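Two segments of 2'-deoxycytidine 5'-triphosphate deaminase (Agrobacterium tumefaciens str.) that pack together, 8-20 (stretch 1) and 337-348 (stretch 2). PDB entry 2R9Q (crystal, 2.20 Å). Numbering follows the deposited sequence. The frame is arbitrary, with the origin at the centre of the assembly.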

ATOM      1  N   ARG B   8     -23.392  47.266   1.339  1.00 80.69           N
ATOM      2  CA  ARG B   8     -21.999  46.720   1.374  1.00 80.66           C
ATOM      3  C   ARG B   8     -21.283  47.095   0.091  1.00 80.27           C
ATOM      4  O   ARG B   8     -21.877  46.991  -0.988  1.00 79.90           O
ATOM      5  CB  ARG B   8     -22.005  45.183   1.414  1.00 81.00           C
ATOM      6  CG  ARG B   8     -22.771  44.493   2.529  1.00 79.93           C
ATOM      7  CD  ARG B   8     -21.989  44.409   3.823  1.00 78.19           C
ATOM      8  NE  ARG B   8     -20.558  44.181   3.624  1.00 74.55           N
ATOM      9  CZ  ARG B   8     -19.663  44.242   4.601  1.00 72.14           C
ATOM     10  NH1 ARG B   8     -20.031  44.475   5.851  1.00 72.07           N
ATOM     11  NH2 ARG B   8     -18.394  44.044   4.342  1.00 72.24           N
ATOM     12  N   THR B   9     -20.009  47.459   0.179  1.00 79.55           N
ATOM     13  CA  THR B   9     -19.169  47.512  -1.018  1.00 79.43           C
ATOM     14  C   THR B   9     -18.036  46.477  -1.050  1.00 78.11           C
ATOM     15  O   THR B   9     -17.260  46.460  -2.004  1.00 76.90           O
ATOM     16  CB  THR B   9     -18.567  48.924  -1.266  1.00 80.49           C
ATOM     17  OG1 THR B   9     -17.766  49.324  -0.130  1.00 80.31           O
ATOM     18  CG2 THR B   9     -19.696  49.961  -1.592  1.00 79.69           C
ATOM     19  N   THR B  10     -17.933  45.653  -0.005  1.00 76.73           N
ATOM     20  CA  THR B  10     -17.063  44.473  -0.006  1.00 75.96           C
ATOM     21  C   THR B  10     -17.831  43.221   0.441  1.00 75.26           C
ATOM     22  O   THR B  10     -18.636  43.279   1.361  1.00 74.98           O
ATOM     23  CB  THR B  10     -15.827  44.620   0.899  1.00 75.72           C
ATOM     24  OG1 THR B  10     -16.249  44.797   2.253  1.00 75.99           O
ATOM     25  CG2 THR B  10     -14.912  45.766   0.448  1.00 73.27           C
ATOM     26  N   GLY B  11     -17.581  42.099  -0.231  1.00 73.96           N
ATOM     27  CA  GLY B  11     -18.129  40.796   0.180  1.00 72.65           C
ATOM     28  C   GLY B  11     -18.197  39.785  -0.950  1.00 70.77           C
ATOM     29  O   GLY B  11     -17.581  39.968  -1.982  1.00 69.34           O
ATOM     30  N   ILE B  12     -18.979  38.734  -0.744  1.00 69.25           N
ATOM     31  CA  ILE B  12     -19.154  37.671  -1.724  1.00 68.30           C
ATOM     32  C   ILE B  12     -20.308  38.016  -2.673  1.00 67.77           C
ATOM     33  O   ILE B  12     -21.343  38.493  -2.242  1.00 66.79           O
ATOM     34  CB  ILE B  12     -19.369  36.272  -1.033  1.00 67.65           C
ATOM     35  CG1 ILE B  12     -18.113  35.895  -0.245  1.00 67.69           C
ATOM     36  CG2 ILE B  12     -19.648  35.186  -2.048  1.00 65.19           C
ATOM     37  CD1 ILE B  12     -18.354  34.995   0.934  1.00 66.15           C
ATOM     38  N   LEU B  13     -20.097  37.781  -3.963  1.00 67.42           N
ATOM     39  CA  LEU B  13     -21.152  37.902  -4.960  1.00 67.69           C
ATOM     40  C   LEU B  13     -22.206  36.796  -4.809  1.00 67.78           C
ATOM     41  O   LEU B  13     -21.894  35.596  -4.810  1.00 66.90           O
ATOM     42  CB  LEU B  13     -20.581  37.913  -6.401  1.00 67.72           C
ATOM     43  CG  LEU B  13     -19.801  39.159  -6.889  1.00 66.57           C
ATOM     44  CD1 LEU B  13     -18.453  39.350  -6.183  1.00 62.12           C
ATOM     45  CD2 LEU B  13     -19.601  39.060  -8.399  1.00 67.23           C
ATOM     46  N   ALA B  14     -23.459  37.221  -4.675  1.00 68.15           N
ATOM     47  CA  ALA B  14     -24.588  36.305  -4.683  1.00 68.81           C
ATOM     48  C   ALA B  14     -24.858  35.822  -6.121  1.00 68.57           C
ATOM     49  O   ALA B  14     -24.299  36.349  -7.072  1.00 66.92           O
ATOM     50  CB  ALA B  14     -25.837  36.974  -4.050  1.00 68.56           C
ATOM     51  N   ASP B  15     -25.687  34.796  -6.262  1.00 69.23           N
ATOM     52  CA  ASP B  15     -26.099  34.293  -7.583  1.00 69.71           C
ATOM     53  C   ASP B  15     -26.608  35.342  -8.620  1.00 69.79           C
ATOM     54  O   ASP B  15     -26.416  35.163  -9.831  1.00 68.18           O
ATOM     55  CB  ASP B  15     -27.134  33.160  -7.431  1.00 70.05           C
ATOM     56  CG  ASP B  15     -28.202  33.454  -6.406  1.00 70.01           C
ATOM     57  OD1 ASP B  15     -28.320  34.617  -5.986  1.00 70.79           O
ATOM     58  OD2 ASP B  15     -28.922  32.513  -6.015  1.00 68.50           O
ATOM     59  N   GLY B  16     -27.257  36.412  -8.154  1.00 70.14           N
ATOM     60  CA  GLY B  16     -27.769  37.438  -9.047  1.00 70.05           C
ATOM     61  C   GLY B  16     -26.618  38.137  -9.727  1.00 70.01           C
ATOM     62  O   GLY B  16     -26.626  38.335 -10.932  1.00 70.67           O
ATOM     63  N   ALA B  17     -25.647  38.535  -8.928  1.00 69.54           N
ATOM     64  CA  ALA B  17     -24.390  39.077  -9.395  1.00 69.33           C
ATOM     65  C   ALA B  17     -23.606  38.108 -10.282  1.00 69.02           C
ATOM     66  O   ALA B  17     -23.043  38.516 -11.287  1.00 67.62           O
ATOM     67  CB  ALA B  17     -23.544  39.518  -8.208  1.00 68.63           C
ATOM     68  N   ILE B  18     -23.552  36.832  -9.915  1.00 69.79           N
ATOM     69  CA  ILE B  18     -22.837  35.846 -10.733  1.00 70.19           C
ATOM     70  C   ILE B  18     -23.512  35.786 -12.102  1.00 70.06           C
ATOM     71  O   ILE B  18     -22.852  35.774 -13.128  1.00 68.71           O
ATOM     72  CB  ILE B  18     -22.779  34.414 -10.094  1.00 70.10           C
ATOM     73  CG1 ILE B  18     -21.956  34.406  -8.802  1.00 70.17           C
ATOM     74  CG2 ILE B  18     -22.165  33.413 -11.097  1.00 69.68           C
ATOM     75  CD1 ILE B  18     -22.143  33.164  -7.944  1.00 68.97           C
ATOM     76  N   ARG B  19     -24.838  35.751 -12.097  1.00 70.35           N
ATOM     77  CA  ARG B  19     -25.600  35.786 -13.331  1.00 71.21           C
ATOM     78  C   ARG B  19     -25.391  37.080 -14.134  1.00 71.69           C
ATOM     79  O   ARG B  19     -25.287  37.026 -15.328  1.00 70.22           O
ATOM     80  CB  ARG B  19     -27.079  35.541 -13.043  1.00 71.30           C
ATOM     81  CG  ARG B  19     -27.364  34.061 -12.869  1.00 70.67           C
ATOM     82  CD  ARG B  19     -28.803  33.776 -12.782  1.00 71.86           C
ATOM     83  NE  ARG B  19     -29.236  33.735 -11.400  1.00 71.94           N
ATOM     84  CZ  ARG B  19     -29.573  32.641 -10.725  1.00 73.00           C
ATOM     85  NH1 ARG B  19     -29.538  31.434 -11.267  1.00 73.11           N
ATOM     86  NH2 ARG B  19     -29.946  32.763  -9.462  1.00 75.43           N
ATOM     87  N   ALA B  20     -25.315  38.227 -13.454  1.00 73.05           N
ATOM     88  CA  ALA B  20     -25.017  39.522 -14.090  1.00 73.90           C
ATOM     89  C   ALA B  20     -23.640  39.514 -14.750  1.00 74.88           C
ATOM     90  O   ALA B  20     -23.493  40.037 -15.842  1.00 74.16           O
ATOM     91  CB  ALA B  20     -25.119  40.643 -13.088  1.00 73.14           C
ATOM     92  N   TYR B 337     -16.887  32.813   8.734  1.00 66.20           N
ATOM     93  CA  TYR B 337     -17.997  33.553   8.150  1.00 66.84           C
ATOM     94  C   TYR B 337     -17.494  34.766   7.351  1.00 67.57           C
ATOM     95  O   TYR B 337     -16.484  35.377   7.682  1.00 67.00           O
ATOM     96  CB  TYR B 337     -18.987  33.988   9.233  1.00 66.12           C
ATOM     97  CG  TYR B 337     -19.803  32.853   9.807  1.00 65.58           C
ATOM     98  CD1 TYR B 337     -21.080  32.592   9.354  1.00 63.43           C
ATOM     99  CD2 TYR B 337     -19.290  32.030  10.806  1.00 66.12           C
ATOM    100  CE1 TYR B 337     -21.819  31.544   9.857  1.00 63.86           C
ATOM    101  CE2 TYR B 337     -20.037  30.970  11.320  1.00 65.43           C
ATOM    102  CZ  TYR B 337     -21.305  30.737  10.851  1.00 64.60           C
ATOM    103  OH  TYR B 337     -22.063  29.694  11.369  1.00 63.63           O
ATOM    104  N   GLU B 338     -18.222  35.087   6.293  1.00 68.59           N
ATOM    105  CA  GLU B 338     -17.906  36.187   5.424  1.00 69.41           C
ATOM    106  C   GLU B 338     -19.229  36.834   4.971  1.00 69.58           C
ATOM    107  O   GLU B 338     -20.233  36.135   4.752  1.00 68.10           O
ATOM    108  CB  GLU B 338     -17.089  35.655   4.242  1.00 69.68           C
ATOM    109  CG  GLU B 338     -16.402  36.704   3.393  1.00 69.95           C
ATOM    110  CD  GLU B 338     -15.583  36.134   2.235  1.00 71.38           C
ATOM    111  OE1 GLU B 338     -15.355  34.887   2.177  1.00 73.59           O
ATOM    112  OE2 GLU B 338     -15.164  36.955   1.384  1.00 71.01           O
ATOM    113  N   HIS B 339     -19.227  38.168   4.872  1.00 70.23           N
ATOM    114  CA  HIS B 339     -20.387  38.933   4.404  1.00 71.20           C
ATOM    115  C   HIS B 339     -20.708  38.693   2.936  1.00 71.50           C
ATOM    116  O   HIS B 339     -19.834  38.691   2.078  1.00 71.20           O
ATOM    117  CB  HIS B 339     -20.190  40.447   4.548  1.00 71.27           C
ATOM    118  CG  HIS B 339     -20.217  40.944   5.955  1.00 70.60           C
ATOM    119  ND1 HIS B 339     -21.386  41.273   6.606  1.00 70.67           N
ATOM    120  CD2 HIS B 339     -19.212  41.208   6.823  1.00 68.97           C
ATOM    121  CE1 HIS B 339     -21.099  41.679   7.830  1.00 70.64           C
ATOM    122  NE2 HIS B 339     -19.787  41.649   7.987  1.00 69.74           N
ATOM    123  N   MET B 340     -21.989  38.540   2.656  1.00 72.20           N
ATOM    124  CA  MET B 340     -22.475  38.626   1.304  1.00 72.65           C
ATOM    125  C   MET B 340     -22.515  40.091   0.885  1.00 73.72           C
ATOM    126  O   MET B 340     -22.698  40.971   1.725  1.00 72.92           O
ATOM    127  CB  MET B 340     -23.852  38.010   1.232  1.00 72.12           C
ATOM    128  CG  MET B 340     -23.872  36.522   1.525  1.00 70.57           C
ATOM    129  SD  MET B 340     -22.925  35.485   0.413  1.00 63.32           S
ATOM    130  CE  MET B 340     -23.909  35.516  -1.083  1.00 66.66           C
ATOM    131  N   LEU B 341     -22.290  40.336  -0.403  1.00 75.40           N
ATOM    132  CA  LEU B 341     -22.488  41.648  -1.015  1.00 77.01           C
ATOM    133  C   LEU B 341     -23.972  42.022  -1.069  1.00 78.77           C
ATOM    134  O   LEU B 341     -24.319  43.158  -0.791  1.00 79.06           O
ATOM    135  CB  LEU B 341     -21.924  41.687  -2.442  1.00 77.09           C
ATOM    136  CG  LEU B 341     -20.487  42.126  -2.686  1.00 75.61           C
ATOM    137  CD1 LEU B 341     -20.229  42.156  -4.194  1.00 75.94           C
ATOM    138  CD2 LEU B 341     -20.212  43.474  -2.038  1.00 73.59           C
ATOM    139  N   GLU B 342     -24.821  41.074  -1.465  1.00 80.59           N
ATOM    140  CA  GLU B 342     -26.276  41.205  -1.377  1.00 81.90           C
ATOM    141  C   GLU B 342     -26.874  39.844  -0.990  1.00 83.00           C
ATOM    142  O   GLU B 342     -26.157  38.841  -0.914  1.00 82.77           O
ATOM    143  CB  GLU B 342     -26.869  41.700  -2.708  1.00 81.59           C
ATOM    144  N   LYS B 343     -28.179  39.816  -0.753  1.00 84.15           N
ATOM    145  CA  LYS B 343     -28.876  38.588  -0.411  1.00 85.94           C
ATOM    146  C   LYS B 343     -29.070  37.754  -1.674  1.00 85.27           C
ATOM    147  O   LYS B 343     -29.445  38.296  -2.701  1.00 85.24           O
ATOM    148  CB  LYS B 343     -30.235  38.890   0.232  1.00 86.30           C
ATOM    149  CG  LYS B 343     -30.895  37.686   0.942  1.00 88.40           C
ATOM    150  CD  LYS B 343     -32.337  38.019   1.450  1.00 89.63           C
ATOM    151  CE  LYS B 343     -32.769  37.162   2.690  1.00 91.98           C
ATOM    152  NZ  LYS B 343     -32.976  35.680   2.407  1.00 94.10           N
ATOM    153  N   PRO B 344     -28.781  36.438  -1.617  1.00 85.14           N
ATOM    154  CA  PRO B 344     -29.109  35.552  -2.730  1.00 85.12           C
ATOM    155  C   PRO B 344     -30.533  35.706  -3.256  1.00 85.08           C
ATOM    156  O   PRO B 344     -31.432  36.072  -2.511  1.00 84.43           O
ATOM    157  CB  PRO B 344     -28.931  34.167  -2.130  1.00 85.14           C
ATOM    158  CG  PRO B 344     -27.936  34.343  -1.064  1.00 85.19           C
ATOM    159  CD  PRO B 344     -28.091  35.717  -0.535  1.00 84.81           C
ATOM    160  N   GLU B 345     -30.705  35.429  -4.542  1.00 85.32           N
ATOM    161  CA  GLU B 345     -32.016  35.454  -5.195  1.00 85.97           C
ATOM    162  C   GLU B 345     -32.596  34.042  -5.446  1.00 85.76           C
ATOM    163  O   GLU B 345     -33.788  33.899  -5.718  1.00 84.32           O
ATOM    164  CB  GLU B 345     -31.966  36.272  -6.513  1.00 85.94           C
ATOM    165  CG  GLU B 345     -31.034  35.720  -7.587  1.00 86.34           C
ATOM    166  CD  GLU B 345     -31.288  36.301  -8.965  1.00 86.54           C
ATOM    167  OE1 GLU B 345     -31.876  37.399  -9.053  1.00 87.17           O
ATOM    168  OE2 GLU B 345     -30.892  35.660  -9.966  1.00 87.12           O
ATOM    169  N   GLY B 346     -31.744  33.015  -5.381  1.00 85.96           N
ATOM    170  CA  GLY B 346     -32.188  31.615  -5.425  1.00 86.01           C
ATOM    171  C   GLY B 346     -32.184  30.969  -6.794  1.00 85.99           C
ATOM    172  O   GLY B 346     -31.901  31.620  -7.788  1.00 84.70           O
ATOM    173  N   LEU B 347     -32.536  29.687  -6.824  1.00 86.90           N
ATOM    174  CA  LEU B 347     -32.350  28.827  -8.009  1.00 88.24           C
ATOM    175  C   LEU B 347     -33.096  29.347  -9.237  1.00 87.98           C
ATOM    176  O   LEU B 347     -32.517  29.484 -10.315  1.00 87.37           O
ATOM    177  CB  LEU B 347     -32.784  27.379  -7.697  1.00 88.67           C
ATOM    178  CG  LEU B 347     -32.256  26.219  -8.571  1.00 91.65           C
ATOM    179  CD1 LEU B 347     -32.752  24.848  -8.015  1.00 94.26           C
ATOM    180  CD2 LEU B 347     -32.599  26.346 -10.089  1.00 93.68           C
ATOM    181  N   TYR B 348     -34.380  29.636  -9.037  1.00 88.26           N
ATOM    182  CA  TYR B 348     -35.277  30.123 -10.077  1.00 88.23           C
ATOM    183  C   TYR B 348     -35.494  31.669  -9.973  1.00 87.97           C
ATOM    184  O   TYR B 348     -36.420  32.217 -10.577  1.00 87.32           O
ATOM    185  CB  TYR B 348     -36.596  29.334 -10.006  1.00 87.49           C
TER
HETATM  186  O   HOH W   1     -23.829  45.287  -2.803  1.00 56.92           O
HETATM  187  O   HOH W   2     -28.388  38.397  -5.859  1.00 57.61           O

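Stretch 2 enters as the end of a strand, and its first residue, Tyr337, makes no contact with stretch 1. Contact begins at Glu338, whose extended side chain (chi1 and chi2 both t) brings OE1 to 3.2 Å from Ile12 CD1. This is van der Waals proximity, not a hydrogen bond, because a methyl carbon is no donor; both carboxylate oxygens are satisfied elsewhere in the structure.

His339 contributes through backbone and ring alike. Its carbonyl O accepts a hydrogen bond from Ile12 N (2.9 Å, N-H...O angle 160°), while the Arg8 guanidinium lies flat on its imidazole, with centres 3.8 Å apart and planes at 11°. Arg8 is steadied in this pose within its own stretch: NE and NH2 each donate to Thr10 O at 3.1 Å. The same carbonyl of His339 accounts for a close backbone approach, 3.3 Å from His339 O to Gly11 CA. An ideal CB on Gly11 would sit 2.7 Å from that oxygen, a clash, and the phi/psi of 157/-163 independently calls for glycine.

Met340 faces Ile12 in a single beta bridge, their CA atoms 4.6 Å apart. Its CA-to-CB bond points away, but three m rotamers fold the side chain back, so that SD lies 3.9 Å from Ile12 CB and CE 3.8 Å from Ala14 CB. Leu341 N then closes the bridge by donating to Ile12 O (2.8 Å, 169°), so Ile12 uses both its backbone N and O. The Leu341 side chain packs against the backbone of stretch 1, with CD2 3.4 Å from Thr10 C and 3.5 Å from Gly11 N, and CD1 reaches Leu13 CD1 at 3.9 Å. A water joins the two chain segments here, donating to Leu341 O (3.0 Å) and Arg8 O (3.2 Å).

Past Glu342, whose side chain is modelled only to CB, the path follows Ala14, the N-cap residue of the helix. Ala14 CB lies 3.7 Å from Glu342 O and 3.8 Å from Pro344 CA, a fit that a small methyl allows.

The polar end of the contact centres on Asp15. Its carboxylate accepts from two consecutive amides: Glu345 N to OD1 (2.9 Å, 174°) and Gly346 N to OD2 (2.9 Å, 140°). One helical turn later, Arg19 N bonds to Asp15 O at 2.8 Å, and the Arg19 side chain reaches the same segment. Its NE forms a salt bridge with Glu345 OE2 (2.9 Å), and NH2 adds a weak hydrogen bond to Gly346 O (2.8 Å, 129°). Both acceptors lie near the guanidinium plane, where its N-H bonds point.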